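Local coordinates for protein ParA (Salmonella enterica subsp. enterica serovar Newport str. SL317, PDB 3EZF) that is a plasmid partition ParA protein with a winged-HTH region, probably an ATPase that binds DNA and regulates transcription in response to ADP, at residues A[182-187]-A[241-246]. Numbering follows the deposited sequence.
Sequences LNNLDA and IDRVAD. Unlike the reference sequence in segment 182-187: N184 (reference Asp). Unlike the reference sequence in segment 241-246: D242 (reference Glu).
R243 reaches from the turn after helix 235-241 to the connection between helices 177-182 and 187-194, its side chain lying across the backbone of L185 to A187. At its root, CB is 4.5 Å from A187 CA, while the carbonyl of the same arginine lies against the methyl of A187, with R243 O 3.3 Å from A187 CB. CG stands opposite the carbonyl carbon (chi1 -53°), which carries the chain along the loop towards L185 and leaves R243 CG itself 4.7 Å from L185 O. CD makes the main side-chain approach, with R243 CD 3.4 Å from L185 O. The chain bends here (chi3 109°), and R243 NE is already 4.1 Å from L185 O, too far for a hydrogen bond. Beyond it the guanidinium lies oblique to the loop: NH1 is turned to the N184 side chain without touching it closely, and NH2 points away. The contact rests on the van der Waals approaches of R243 O and CD, with no hydrogen bond between the segments. V244 N donates to I241 O across a type I turn, while D186 N-caps helix 187-194, its OD2 bonded to T189 OG1. L190 of that helix touches both R243 and V244. The contact thus joins two helix-end loops of the P-loop NTPase fold, one leading into central strand 250-254 and the other starting the helix that precedes edge strand 203-206.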
loop_
_atom_site.group_PDB
_atom_site.type_symbol
_atom_site.label_atom_id
_atom_site.label_comp_id
_atom_site.label_asym_id
_atom_site.label_seq_id
_atom_site.Cartn_x
_atom_site.Cartn_y
_atom_site.Cartn_z
ATOM N N LEU A 182 19.870 10.282 -9.234
ATOM C CA LEU A 182 20.043 10.702 -10.618
ATOM C C LEU A 182 20.838 12.001 -10.768
ATOM O O LEU A 182 21.487 12.218 -11.796
ATOM C CB LEU A 182 18.671 10.840 -11.298
ATOM C CG LEU A 182 17.905 9.530 -11.541
ATOM C CD1 LEU A 182 16.518 9.818 -12.138
ATOM C CD2 LEU A 182 18.721 8.650 -12.477
ATOM N N ASN A 183 20.817 12.847 -9.740
ATOM C CA ASN A 183 21.519 14.123 -9.811
ATOM C C ASN A 183 22.996 14.108 -9.440
ATOM O O ASN A 183 23.597 15.168 -9.265
ATOM C CB ASN A 183 20.802 15.167 -8.960
ATOM C CG ASN A 183 19.359 15.330 -9.349
ATOM O OD1 ASN A 183 19.021 15.291 -10.527
ATOM N ND2 ASN A 183 18.495 15.525 -8.359
ATOM N N ASN A 184 23.588 12.925 -9.328
ATOM C CA ASN A 184 25.003 12.826 -8.985
ATOM C C ASN A 184 25.435 13.930 -7.992
ATOM O O ASN A 184 26.398 14.657 -8.243
ATOM C CB ASN A 184 25.832 12.929 -10.263
ATOM C CG ASN A 184 27.196 12.302 -10.126
ATOM O OD1 ASN A 184 27.704 12.130 -9.024
ATOM N ND2 ASN A 184 27.806 11.961 -11.253
ATOM N N LEU A 185 24.711 14.055 -6.878
ATOM C CA LEU A 185 25.012 15.054 -5.852
ATOM C C LEU A 185 26.299 14.735 -5.116
ATOM O O LEU A 185 26.864 13.648 -5.268
ATOM C CB LEU A 185 23.882 15.134 -4.838
ATOM C CG LEU A 185 22.493 15.386 -5.414
ATOM C CD1 LEU A 185 21.527 15.669 -4.255
ATOM C CD2 LEU A 185 22.541 16.554 -6.385
ATOM N N ASP A 186 26.738 15.688 -4.300
ATOM C CA ASP A 186 27.975 15.573 -3.526
ATOM C C ASP A 186 27.663 15.380 -2.049
ATOM O O ASP A 186 26.555 15.665 -1.593
ATOM C CB ASP A 186 28.804 16.845 -3.710
ATOM C CG ASP A 186 27.995 18.106 -3.406
ATOM O OD1 ASP A 186 28.083 18.632 -2.275
ATOM O OD2 ASP A 186 27.247 18.562 -4.297
ATOM N N ALA A 187 28.653 14.916 -1.297
ATOM C CA ALA A 187 28.465 14.672 0.127
ATOM C C ALA A 187 27.780 15.816 0.874
ATOM O O ALA A 187 26.855 15.601 1.655
ATOM C CB ALA A 187 29.803 14.355 0.767
ATOM N N ILE A 241 24.669 6.437 -0.615
ATOM C CA ILE A 241 25.263 5.660 0.474
ATOM C C ILE A 241 26.744 5.880 0.673
ATOM O O ILE A 241 27.163 6.281 1.757
ATOM C CB ILE A 241 24.976 4.133 0.302
ATOM C CG1 ILE A 241 23.516 3.846 0.684
ATOM C CG2 ILE A 241 25.905 3.307 1.182
ATOM C CD1 ILE A 241 23.078 2.423 0.466
ATOM N N ASP A 242 27.548 5.623 -0.352
ATOM C CA ASP A 242 28.988 5.828 -0.213
ATOM C C ASP A 242 29.331 7.305 -0.006
ATOM O O ASP A 242 30.387 7.622 0.521
ATOM C CB ASP A 242 29.751 5.279 -1.427
ATOM C CG ASP A 242 30.257 3.856 -1.207
ATOM O OD1 ASP A 242 30.232 3.392 -0.047
ATOM O OD2 ASP A 242 30.694 3.201 -2.183
ATOM N N ARG A 243 28.439 8.210 -0.395
ATOM C CA ARG A 243 28.715 9.633 -0.230
ATOM C C ARG A 243 28.395 10.163 1.178
ATOM O O ARG A 243 28.754 11.294 1.518
ATOM C CB ARG A 243 27.955 10.451 -1.283
ATOM C CG ARG A 243 28.198 9.989 -2.712
ATOM C CD ARG A 243 28.493 11.138 -3.649
ATOM N NE ARG A 243 29.896 11.136 -4.066
ATOM C CZ ARG A 243 30.398 10.439 -5.088
ATOM N NH1 ARG A 243 29.614 9.666 -5.837
ATOM N NH2 ARG A 243 31.703 10.513 -5.356
ATOM N N VAL A 244 27.712 9.355 1.987
ATOM C CA VAL A 244 27.376 9.743 3.366
ATOM C C VAL A 244 27.883 8.673 4.346
ATOM O O VAL A 244 27.535 8.664 5.529
ATOM C CB VAL A 244 25.858 9.908 3.581
ATOM C CG1 VAL A 244 25.307 10.870 2.577
ATOM C CG2 VAL A 244 25.159 8.556 3.525
ATOM N N ALA A 245 28.717 7.781 3.823
ATOM C CA ALA A 245 29.297 6.690 4.585
ATOM C C ALA A 245 29.886 7.083 5.939
ATOM O O ALA A 245 29.626 6.416 6.932
ATOM C CB ALA A 245 30.358 5.982 3.735
ATOM N N ASP A 246 30.680 8.149 6.001
ATOM C CA ASP A 246 31.268 8.539 7.285
ATOM C C ASP A 246 30.299 9.399 8.085
ATOM O O ASP A 246 30.692 10.423 8.621
ATOM C CB ASP A 246 32.565 9.321 7.064
ATOM C CG ASP A 246 33.616 8.513 6.337
ATOM O OD1 ASP A 246 33.959 7.425 6.838
ATOM O OD2 ASP A 246 34.101 8.959 5.274
#